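Local atomic coordinates of 3-hydroxy-3-methylglutaryl-CoA lyase (Acinetobacter baumannii, PDB entry 6NDS), a protein that is a lyase of the HMGL-like family, with a TIM-barrel fold, and holds coenzyme A and a zinc ion. Residues T32-T36 and D37-D41; R123-K126 and A127-F130; M190-P193 and V194-K197; T275-L278 and D279-I282. One frame throughout, in Å; residues are numbered along the deposited sequence.

Interaction 1: T32-T36 and D37-D41; sequences TWVPT and DKKID
Pro35 occupies the N-cap position of helix 36-46, its carbonyl oxygen receiving Lys39 N at 2.9 Å, with a weak second bond from Lys38 N; one residue on, Ile40 N bonds to Thr36 O at 3.0 Å and completes the first turn. The side chain of Lys39 runs back along the incoming loop. It is extended as far as CE and then bends (chi4 80°), which brings NZ to Val34 O at 2.6 Å, in the carbonyl plane. The same ammonium stands over the six-membered ring of Trp33, NZ lying 3.6 Å from the ring centroid and 18° off the normal, a cation-pi contact over the face. A water accepts from both Lys39 NZ and Val34 N and ties the amine to the loop backbone a second time. The aliphatic part of Lys39 packs as well, Val34 CG1 on Lys39 CG at 3.7 Å, while the ring of Pro35 rests against Lys38 CD. Outside the two segments, Lys39 NZ forms a salt bridge with Asp70, whose carboxylate also bonds Thr36 OG1. The ammonium is thus gripped by a carbonyl, a carboxylate, a water and an indole face, which probably favours its charged form. The whole is a helix start where a lysine of the first turn folds back on the loop in a cation-pi contact, at the start of an outer helix of the TIM barrel.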
loop_
_atom_site.group_PDB
_atom_site.type_symbol
_atom_site.label_atom_id
_atom_site.label_comp_id
_atom_site.label_asym_id
_atom_site.label_seq_id
_atom_site.Cartn_x
_atom_site.Cartn_y
_atom_site.Cartn_z
ATOM N N THR A 32 -23.027 2.864 9.026
ATOM C CA THR A 32 -23.798 3.501 10.080
ATOM C C THR A 32 -23.822 5.010 9.907
ATOM O O THR A 32 -22.855 5.628 9.454
ATOM C CB THR A 32 -23.240 3.167 11.463
ATOM O OG1 THR A 32 -21.848 3.520 11.516
ATOM C CG2 THR A 32 -23.425 1.685 11.764
ATOM N N TRP A 33 -24.953 5.583 10.284
ATOM C CA TRP A 33 -25.136 7.022 10.277
ATOM C C TRP A 33 -24.211 7.678 11.295
ATOM O O TRP A 33 -24.092 7.211 12.434
ATOM C CB TRP A 33 -26.599 7.306 10.606
ATOM C CG TRP A 33 -26.956 8.723 10.859
ATOM C CD1 TRP A 33 -27.226 9.303 12.071
ATOM C CD2 TRP A 33 -27.117 9.740 9.879
ATOM N NE1 TRP A 33 -27.539 10.628 11.898
ATOM C CE2 TRP A 33 -27.475 10.924 10.559
ATOM C CE3 TRP A 33 -26.985 9.772 8.485
ATOM C CZ2 TRP A 33 -27.703 12.124 9.895
ATOM C CZ3 TRP A 33 -27.222 10.968 7.825
ATOM C CH2 TRP A 33 -27.578 12.127 8.531
ATOM N N VAL A 34 -23.550 8.759 10.888
ATOM C CA VAL A 34 -22.787 9.612 11.789
ATOM C C VAL A 34 -23.645 10.833 12.111
ATOM O O VAL A 34 -23.992 11.585 11.181
ATOM C CB VAL A 34 -21.443 10.039 11.191
ATOM C CG1 VAL A 34 -20.727 11.009 12.135
ATOM C CG2 VAL A 34 -20.571 8.810 10.900
ATOM N N PRO A 35 -24.030 11.049 13.362
ATOM C CA PRO A 35 -24.921 12.166 13.683
ATOM C C PRO A 35 -24.357 13.493 13.210
ATOM O O PRO A 35 -23.141 13.706 13.162
ATOM C CB PRO A 35 -25.010 12.129 15.207
ATOM C CG PRO A 35 -24.663 10.732 15.587
ATOM C CD PRO A 35 -23.718 10.222 14.539
ATOM N N THR A 36 -25.277 14.409 12.930
ATOM C CA THR A 36 -24.906 15.711 12.379
ATOM C C THR A 36 -23.876 16.441 13.242
ATOM O O THR A 36 -22.892 16.978 12.717
ATOM C CB THR A 36 -26.175 16.536 12.199
ATOM O OG1 THR A 36 -27.064 15.800 11.345
ATOM C CG2 THR A 36 -25.840 17.878 11.569
ATOM N N ASP A 37 -24.076 16.483 14.566
ATOM C CA ASP A 37 -23.122 17.230 15.381
ATOM C C ASP A 37 -21.774 16.526 15.455
ATOM O O ASP A 37 -20.761 17.193 15.697
ATOM C CB ASP A 37 -23.668 17.537 16.787
ATOM C CG ASP A 37 -24.111 16.305 17.577
ATOM O OD1 ASP A 37 -24.015 15.168 17.083
ATOM O OD2 ASP A 37 -24.582 16.498 18.714
ATOM N N LYS A 38 -21.735 15.215 15.222
ATOM C CA LYS A 38 -20.455 14.519 15.206
ATOM C C LYS A 38 -19.750 14.668 13.865
ATOM O O LYS A 38 -18.514 14.651 13.825
ATOM C CB LYS A 38 -20.649 13.045 15.577
ATOM C CG LYS A 38 -21.142 12.875 17.006
ATOM C CD LYS A 38 -21.240 11.418 17.444
ATOM C CE LYS A 38 -21.972 11.310 18.770
ATOM N NZ LYS A 38 -21.860 9.948 19.357
ATOM N N LYS A 39 -20.508 14.819 12.768
ATOM C CA LYS A 39 -19.899 15.220 11.501
ATOM C C LYS A 39 -19.250 16.590 11.649
ATOM O O LYS A 39 -18.118 16.810 11.196
ATOM C CB LYS A 39 -20.944 15.261 10.377
ATOM C CG LYS A 39 -21.480 13.901 9.891
ATOM C CD LYS A 39 -22.213 14.106 8.560
ATOM C CE LYS A 39 -22.864 12.834 8.035
ATOM N NZ LYS A 39 -24.163 12.556 8.726
ATOM N N ILE A 40 -19.961 17.518 12.290
ATOM C CA ILE A 40 -19.440 18.863 12.516
ATOM C C ILE A 40 -18.181 18.805 13.370
ATOM O O ILE A 40 -17.168 19.445 13.054
ATOM C CB ILE A 40 -20.526 19.753 13.154
ATOM C CG1 ILE A 40 -21.605 20.082 12.114
ATOM C CG2 ILE A 40 -19.917 21.012 13.715
ATOM C CD1 ILE A 40 -22.881 20.591 12.700
ATOM N N ASP A 41 -18.202 17.992 14.430
ATOM C CA ASP A 41 -17.031 17.857 15.301
ATOM C C ASP A 41 -15.829 17.321 14.537
ATOM O O ASP A 41 -14.694 17.774 14.741
ATOM C CB ASP A 41 -17.348 16.923 16.474
ATOM C CG ASP A 41 -18.149 17.597 17.567
ATOM O OD1 ASP A 41 -18.348 18.828 17.510
ATOM O OD2 ASP A 41 -18.580 16.883 18.498
HETATM O O HOH W 1 -23.486 9.638 8.067
#

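Interaction 2: R123-K126 and A127-F130; sequences RMTK and AQSF. With COA (coenzyme A), chain B.
Thr125 OG1 lies between its backbone N and carbonyl carbon (chi1 62°), the rotamer that turns the hydroxyl over the first helical turn to accept from Gln128 N at 3.1 Å. Gln128 answers with CG beside its own backbone N and the chain extended beyond (chi2 172°), carrying OE1 back to Thr125 N. That bond is 2.8 Å long and lies in the amide plane on a lone pair of OE1. The two bonds thus run in opposite senses, from backbone N-H to side-chain oxygen each time.

Met124 closes the group from the loop side: its CB touches Gln128 OE1 at 3.2 Å, and its extended thioether passes alongside Ser129, SD and CE both near OG. The hydroxyl of Ser129 is itself bonded by Asn118, while regular backbone bonds join Ser129 N to Thr125 O and Phe130 N to Lys126 O. Lys126 has its polar partners outside the turn: NZ forms a salt bridge with Glu166 and a hydrogen bond to Ala113 O.

At the other end, Arg123 has left the preceding helix with positive phi (56°) and its side chain reaches the pyrophosphate of coenzyme A. Arg123 NE donates almost straight to O4A of the ligand at 2.4 Å, shorter than a normal hydrogen bond, so the exact length is doubtful though the pairing is clear. NH2 adds a weak bond to the same oxygen, which lies at the guanidinium edge near its plane.

Thr125 and Gln128 therefore form a classical capping box at the start of helix 126-140, two residues after Arg123 of the coenzyme A pocket.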
loop_
_atom_site.group_PDB
_atom_site.type_symbol
_atom_site.label_atom_id
_atom_site.label_comp_id
_atom_site.label_asym_id
_atom_site.label_seq_id
_atom_site.Cartn_x
_atom_site.Cartn_y
_atom_site.Cartn_z
ATOM N N ARG A 123 -27.518 8.895 -12.837
ATOM C CA ARG A 123 -28.773 8.662 -13.547
ATOM C C ARG A 123 -28.926 9.612 -14.729
ATOM O O ARG A 123 -30.028 10.065 -15.053
ATOM C CB ARG A 123 -29.959 8.739 -12.587
ATOM C CG ARG A 123 -29.945 7.587 -11.573
ATOM C CD ARG A 123 -30.878 7.831 -10.414
ATOM N NE ARG A 123 -32.196 8.245 -10.878
ATOM C CZ ARG A 123 -33.198 7.411 -11.123
ATOM N NH1 ARG A 123 -33.036 6.106 -10.944
ATOM N NH2 ARG A 123 -34.363 7.882 -11.547
ATOM N N MET A 124 -27.808 9.905 -15.389
ATOM C CA MET A 124 -27.861 10.661 -16.633
ATOM C C MET A 124 -26.586 10.417 -17.424
ATOM O O MET A 124 -25.577 9.938 -16.895
ATOM C CB MET A 124 -28.066 12.161 -16.384
ATOM C CG MET A 124 -27.076 12.788 -15.443
ATOM S SD MET A 124 -27.463 14.519 -15.057
ATOM C CE MET A 124 -26.765 14.628 -13.418
ATOM N N THR A 125 -26.657 10.738 -18.713
ATOM C CA THR A 125 -25.499 10.605 -19.574
ATOM C C THR A 125 -24.479 11.688 -19.250
ATOM O O THR A 125 -24.766 12.667 -18.549
ATOM C CB THR A 125 -25.898 10.723 -21.043
ATOM O OG1 THR A 125 -26.457 12.024 -21.273
ATOM C CG2 THR A 125 -26.937 9.672 -21.421
ATOM N N LYS A 126 -23.270 11.506 -19.786
ATOM C CA LYS A 126 -22.252 12.542 -19.659
ATOM C C LYS A 126 -22.712 13.849 -20.294
ATOM O O LYS A 126 -22.455 14.932 -19.752
ATOM C CB LYS A 126 -20.945 12.067 -20.288
ATOM C CG LYS A 126 -20.266 10.964 -19.507
ATOM C CD LYS A 126 -18.956 10.557 -20.174
ATOM C CE LYS A 126 -19.165 9.595 -21.306
ATOM N NZ LYS A 126 -17.849 9.171 -21.849
ATOM N N ALA A 127 -23.392 13.771 -21.444
ATOM C CA ALA A 127 -23.884 14.985 -22.086
ATOM C C ALA A 127 -24.881 15.707 -21.193
ATOM O O ALA A 127 -24.873 16.942 -21.110
ATOM C CB ALA A 127 -24.529 14.661 -23.438
ATOM N N GLN A 128 -25.751 14.952 -20.517
ATOM C CA GLN A 128 -26.701 15.569 -19.595
ATOM C C GLN A 128 -25.990 16.172 -18.396
ATOM O O GLN A 128 -26.380 17.239 -17.915
ATOM C CB GLN A 128 -27.744 14.552 -19.141
ATOM C CG GLN A 128 -28.691 14.132 -20.252
ATOM C CD GLN A 128 -29.600 12.983 -19.863
ATOM O OE1 GLN A 128 -29.142 11.941 -19.398
ATOM N NE2 GLN A 128 -30.900 13.167 -20.060
ATOM N N SER A 129 -24.947 15.502 -17.894
ATOM C CA SER A 129 -24.168 16.078 -16.802
ATOM C C SER A 129 -23.583 17.425 -17.211
ATOM O O SER A 129 -23.668 18.407 -16.463
ATOM C CB SER A 129 -23.060 15.111 -16.374
ATOM O OG SER A 129 -23.571 14.084 -15.529
ATOM N N PHE A 130 -23.012 17.499 -18.417
ATOM C CA PHE A 130 -22.397 18.753 -18.835
ATOM C C PHE A 130 -23.432 19.816 -19.175
ATOM O O PHE A 130 -23.150 21.013 -19.028
ATOM C CB PHE A 130 -21.433 18.518 -19.999
ATOM C CG PHE A 130 -19.987 18.529 -19.576
ATOM C CD1 PHE A 130 -19.349 19.728 -19.295
ATOM C CD2 PHE A 130 -19.279 17.349 -19.427
ATOM C CE1 PHE A 130 -18.028 19.753 -18.882
ATOM C CE2 PHE A 130 -17.955 17.367 -19.010
ATOM C CZ PHE A 130 -17.329 18.568 -18.742
HETATM N N1A COA B . -29.978 17.249 -4.098
HETATM C C2A COA B . -31.152 16.915 -3.543
HETATM N N3A COA B . -32.297 16.570 -4.130
HETATM C C4A COA B . -32.162 16.577 -5.466
HETATM C C5A COA B . -31.027 16.886 -6.184
HETATM C C6A COA B . -29.877 17.238 -5.452
HETATM N N6A COA B . -28.720 17.569 -6.016
HETATM N N7A COA B . -31.277 16.786 -7.546
HETATM C C8A COA B . -32.537 16.421 -7.626
HETATM N N9A COA B . -33.127 16.279 -6.393
HETATM C C1B COA B . -34.515 15.915 -6.100
HETATM C C2B COA B . -35.555 16.832 -6.741
HETATM O O2B COA B . -35.766 18.053 -6.067
HETATM C C3B COA B . -36.760 15.895 -6.745
HETATM O O3B COA B . -37.252 15.710 -5.421
HETATM P P3B COA B . -38.770 15.149 -5.456
HETATM O O7A COA B . -38.710 13.641 -5.621
HETATM O O8A COA B . -39.433 15.825 -6.641
HETATM O O9A COA B . -39.404 15.560 -4.140
HETATM C C4B COA B . -36.078 14.649 -7.283
HETATM O O4B COA B . -34.792 14.626 -6.602
HETATM C C5B COA B . -35.824 14.755 -8.763
HETATM O O5B COA B . -35.214 13.543 -9.230
HETATM P P1A COA B . -34.433 13.622 -10.622
HETATM O O1A COA B . -34.092 15.038 -10.942
HETATM O O2A COA B . -35.126 12.775 -11.639
HETATM O O3A COA B . -33.083 12.899 -10.159
HETATM P P2A COA B . -32.752 11.376 -9.813
HETATM O O4A COA B . -32.682 10.605 -11.089
HETATM O O5A COA B . -33.646 10.887 -8.721
HETATM O O6A COA B . -31.284 11.559 -9.189
HETATM C CBP COA B . -29.183 12.676 -8.986
HETATM C CCP COA B . -30.257 12.222 -9.968
HETATM C CDP COA B . -27.969 13.222 -9.744
HETATM C CEP COA B . -29.756 13.784 -8.095
HETATM C CAP COA B . -28.789 11.462 -8.140
HETATM O OAP COA B . -28.473 10.381 -9.005
HETATM C C9P COA B . -27.604 11.721 -7.226
HETATM O O9P COA B . -27.721 12.442 -6.240
HETATM N N8P COA B . -26.468 11.120 -7.547
HETATM C C7P COA B . -25.214 11.362 -6.847
HETATM C C6P COA B . -24.781 10.151 -6.061
HETATM C C5P COA B . -23.404 10.333 -5.460
HETATM O O5P COA B . -23.128 11.342 -4.814
HETATM N N4P COA B . -22.528 9.341 -5.661
HETATM C C3P COA B . -21.224 9.260 -5.018
HETATM C C2P COA B . -20.352 10.451 -5.331
HETATM S S1P COA B . -20.200 10.730 -7.114
#

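Interaction 3: M190-P193 and V194-K197; sequences MANP and VQVK. With ACT (acetate ion), chain E.
Asn192 and Gln195 grip each other twice. Gln195 N donates a hydrogen bond to Asn192 OD1 at 3.0 Å, the N-H almost straight (176°) but arriving from above the carbonyl plane. In return Asn192 N bonds to Gln195 OE1 at 3.1 Å, this time in the carbonyl plane. The two side chains cross at about a right angle, yet their amide planes differ by only 20°. Gln195 can reach back because its CG is anti to the backbone N (chi1 171°) and its chain continues extended, leaving OE1 also 3.2 Å from Ala191 CA. Val196 N to Asn192 O and Lys197 N to Pro193 O carry the helix onward, and Val196 CG2 meets Ala191 CB at 3.8 Å.

Further out, Phe154 O accepts from Gln195 NE2, which fixes which end of that amide faces Asn192. Asp186 receives the N-H groups of Met190 and Ala191, and Asn226 bonds Ala191 O. Ile270 of the second subunit packs on Pro193 and Val194. An acetate ion, probably from the crystallisation liquor, takes a weak 3.5 Å bond from Asn192 ND2 to its atom O.

This is a capping box at the start of helix 193-203. Its chemistry is that of neutral amides: two backbone N-H groups are satisfied by side-chain oxygens without a formal charge, and the amide nitrogens turn to partners beyond the box.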
loop_
_atom_site.group_PDB
_atom_site.type_symbol
_atom_site.label_atom_id
_atom_site.label_comp_id
_atom_site.label_asym_id
_atom_site.label_seq_id
_atom_site.Cartn_x
_atom_site.Cartn_y
_atom_site.Cartn_z
ATOM N N MET A 190 -8.175 1.251 -9.961
ATOM C CA MET A 190 -7.717 0.497 -11.116
ATOM C C MET A 190 -6.411 1.020 -11.707
ATOM O O MET A 190 -5.859 0.372 -12.609
ATOM C CB MET A 190 -8.814 0.489 -12.186
ATOM C CG MET A 190 -10.077 -0.262 -11.704
ATOM S SD MET A 190 -11.443 -0.177 -12.866
ATOM C CE MET A 190 -10.907 -1.302 -14.149
ATOM N N ALA A 191 -5.894 2.149 -11.219
ATOM C CA ALA A 191 -4.724 2.779 -11.830
ATOM C C ALA A 191 -3.419 2.065 -11.468
ATOM O O ALA A 191 -3.297 1.430 -10.416
ATOM C CB ALA A 191 -4.616 4.246 -11.401
ATOM N N ASN A 192 -2.438 2.166 -12.360
ATOM C CA ASN A 192 -1.084 1.693 -12.102
ATOM C C ASN A 192 -0.104 2.827 -12.375
ATOM O O ASN A 192 -0.432 3.783 -13.081
ATOM C CB ASN A 192 -0.735 0.459 -12.953
ATOM C CG ASN A 192 -0.560 0.784 -14.423
ATOM O OD1 ASN A 192 0.468 1.340 -14.836
ATOM N ND2 ASN A 192 -1.545 0.409 -15.231
ATOM N N PRO A 193 1.110 2.751 -11.816
ATOM C CA PRO A 193 2.020 3.916 -11.887
ATOM C C PRO A 193 2.427 4.338 -13.291
ATOM O O PRO A 193 2.592 5.540 -13.527
ATOM C CB PRO A 193 3.234 3.450 -11.075
ATOM C CG PRO A 193 2.691 2.437 -10.134
ATOM C CD PRO A 193 1.554 1.745 -10.833
ATOM N N VAL A 194 2.636 3.402 -14.223
ATOM C CA VAL A 194 3.030 3.794 -15.575
ATOM C C VAL A 194 1.894 4.548 -16.251
ATOM O O VAL A 194 2.100 5.599 -16.873
ATOM C CB VAL A 194 3.463 2.568 -16.393
ATOM C CG1 VAL A 194 3.636 2.950 -17.860
ATOM C CG2 VAL A 194 4.760 2.027 -15.835
ATOM N N GLN A 195 0.677 4.018 -16.124
ATOM C CA GLN A 195 -0.506 4.692 -16.649
ATOM C C GLN A 195 -0.680 6.065 -16.019
ATOM O O GLN A 195 -0.996 7.045 -16.710
ATOM C CB GLN A 195 -1.732 3.821 -16.385
ATOM C CG GLN A 195 -3.079 4.459 -16.666
ATOM C CD GLN A 195 -4.187 3.692 -15.956
ATOM O OE1 GLN A 195 -3.977 3.174 -14.865
ATOM N NE2 GLN A 195 -5.360 3.609 -16.576
ATOM N N VAL A 196 -0.468 6.158 -14.705
ATOM C CA VAL A 196 -0.584 7.442 -14.020
ATOM C C VAL A 196 0.409 8.447 -14.588
ATOM O O VAL A 196 0.061 9.602 -14.849
ATOM C CB VAL A 196 -0.396 7.253 -12.507
ATOM C CG1 VAL A 196 -0.156 8.601 -11.823
ATOM C CG2 VAL A 196 -1.629 6.555 -11.918
ATOM N N LYS A 197 1.665 8.032 -14.788
ATOM C CA LYS A 197 2.640 8.989 -15.318
ATOM C C LYS A 197 2.225 9.492 -16.698
ATOM O O LYS A 197 2.345 10.690 -16.992
ATOM C CB LYS A 197 4.038 8.368 -15.347
ATOM C CG LYS A 197 4.656 8.266 -13.945
ATOM C CD LYS A 197 6.110 7.824 -13.999
ATOM C CE LYS A 197 6.726 7.771 -12.597
ATOM N NZ LYS A 197 8.212 7.562 -12.675
HETATM C C ACT E . 0.370 0.895 -18.982
HETATM O O ACT E . -0.814 1.090 -18.583
HETATM O OXT ACT E . 0.946 1.347 -20.013
HETATM C CH3 ACT E . 1.256 -0.027 -18.092
#

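Interaction 4: T275-L278 and D279-I282; sequences TIDL and DALI
Leu278 and Ile282, one helical turn apart, form the close-packed side of this helix start: Leu278 CD1 meets Ile282 CD1 at 3.9 Å, the two side chains lying at a slant to one another. Ile282 also lays CG1 against Leu278 O at 3.4 Å, beside the carbonyl that accepts Ile282 N. A second apolar pair flanks it, Ile276 CG2 on Leu281 CD2 at 4.0 Å, and joins the incoming loop to the helix. Leu281 N bonds to Asp277 O at 2.9 Å; of the two apolar pairs, only Leu278 and Ile282 are joined by a backbone bond as well as by their side chains.

The polar side is looser and exposed. Asp277 is the N-cap, its CG anti to the backbone N (chi1 179°), which swings the carboxylate alongside the first turn. OD1 accepts from Ala280 N at 3.2 Å; the N-H is straight (170°), but it meets the oxygen from well above the carboxylate plane (66° out of it). The other oxygen, OD2, lies 3.5 Å from Ala280 CB, a simple van der Waals contact. Asp279 OD2 stands 4.9 Å from Asp277 OD1, a like-charge neighbour that would mildly disfavour both being ionised, though the salt bridge from Asp279 OD1 to Arg305 probably offsets this.

The loop and helix 278-285 pack on helix 260-270: Ile276 of the loop and Leu278 of the helix touch Val264, and Leu281 touches Thr260. The loop after helix 36-46 supplies Met49, which shares backbone hydrogen bonds with Asp277 and touches Ala280.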
loop_
_atom_site.group_PDB
_atom_site.type_symbol
_atom_site.label_atom_id
_atom_site.label_comp_id
_atom_site.label_asym_id
_atom_site.label_seq_id
_atom_site.Cartn_x
_atom_site.Cartn_y
_atom_site.Cartn_z
ATOM N N THR A 275 1.871 20.529 4.926
ATOM C CA THR A 275 1.545 21.404 6.050
ATOM C C THR A 275 0.692 20.694 7.095
ATOM O O THR A 275 0.023 21.357 7.890
ATOM C CB THR A 275 0.837 22.684 5.596
ATOM O OG1 THR A 275 -0.415 22.353 4.983
ATOM C CG2 THR A 275 1.690 23.468 4.603
ATOM N N ILE A 276 0.732 19.364 7.135
ATOM C CA ILE A 276 -0.143 18.569 7.996
ATOM C C ILE A 276 0.621 18.163 9.252
ATOM O O ILE A 276 1.785 17.758 9.173
ATOM C CB ILE A 276 -0.682 17.330 7.258
ATOM C CG1 ILE A 276 -1.229 17.684 5.867
ATOM C CG2 ILE A 276 -1.756 16.625 8.105
ATOM C CD1 ILE A 276 -2.282 18.795 5.866
ATOM N N ASP A 277 -0.035 18.260 10.410
ATOM C CA ASP A 277 0.544 17.817 11.689
ATOM C C ASP A 277 0.308 16.307 11.840
ATOM O O ASP A 277 -0.767 15.866 12.253
ATOM C CB ASP A 277 -0.070 18.628 12.829
ATOM C CG ASP A 277 0.440 18.233 14.221
ATOM O OD1 ASP A 277 1.093 17.183 14.393
ATOM O OD2 ASP A 277 0.138 18.990 15.164
ATOM N N LEU A 278 1.333 15.507 11.533
ATOM C CA LEU A 278 1.145 14.058 11.447
ATOM C C LEU A 278 0.795 13.456 12.803
ATOM O O LEU A 278 -0.107 12.611 12.906
ATOM C CB LEU A 278 2.405 13.408 10.879
ATOM C CG LEU A 278 2.383 11.873 10.812
ATOM C CD1 LEU A 278 1.202 11.359 9.970
ATOM C CD2 LEU A 278 3.713 11.344 10.267
ATOM N N ASP A 279 1.523 13.845 13.851
ATOM C CA ASP A 279 1.237 13.303 15.180
ATOM C C ASP A 279 -0.217 13.538 15.568
ATOM O O ASP A 279 -0.897 12.630 16.062
ATOM C CB ASP A 279 2.154 13.931 16.222
ATOM C CG ASP A 279 3.558 13.401 16.162
ATOM O OD1 ASP A 279 3.728 12.188 15.924
ATOM O OD2 ASP A 279 4.493 14.201 16.375
ATOM N N ALA A 280 -0.709 14.763 15.358
ATOM C CA ALA A 280 -2.084 15.066 15.732
ATOM C C ALA A 280 -3.074 14.320 14.857
ATOM O O ALA A 280 -4.150 13.926 15.328
ATOM C CB ALA A 280 -2.340 16.570 15.645
ATOM N N LEU A 281 -2.728 14.118 13.589
ATOM C CA LEU A 281 -3.634 13.434 12.676
ATOM C C LEU A 281 -3.767 11.957 13.036
ATOM O O LEU A 281 -4.867 11.392 12.985
ATOM C CB LEU A 281 -3.130 13.595 11.245
ATOM C CG LEU A 281 -4.119 13.145 10.168
ATOM C CD1 LEU A 281 -5.293 14.125 10.084
ATOM C CD2 LEU A 281 -3.374 13.020 8.840
ATOM N N ILE A 282 -2.656 11.313 13.407
ATOM C CA ILE A 282 -2.722 9.926 13.863
ATOM C C ILE A 282 -3.610 9.817 15.093
ATOM O O ILE A 282 -4.428 8.889 15.209
ATOM C CB ILE A 282 -1.306 9.382 14.131
ATOM C CG1 ILE A 282 -0.536 9.207 12.814
ATOM C CG2 ILE A 282 -1.373 8.052 14.916
ATOM C CD1 ILE A 282 0.965 8.978 13.013
#

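All four contacts are helix starts set around the periphery of one TIM barrel, with centres 18 to 21 Å from the centre of the chain. None touches another; the nearest pair is interactions 1 and 4, about 11 Å apart at their nearest atoms, whereas the centres of interactions 2 and 4 are 39 Å apart on opposite sides. Interactions 2 and 3 share the capping box, interaction 4 has only the aspartate half of such an exchange, and interaction 1 has a proline at the N-cap position. Of the four, interaction 2 holds a residue of the coenzyme A pocket, Arg123; the side chain of Lys39 is about 13 Å from that ligand and the side chain of Met190 about 12 Å from the zinc ion.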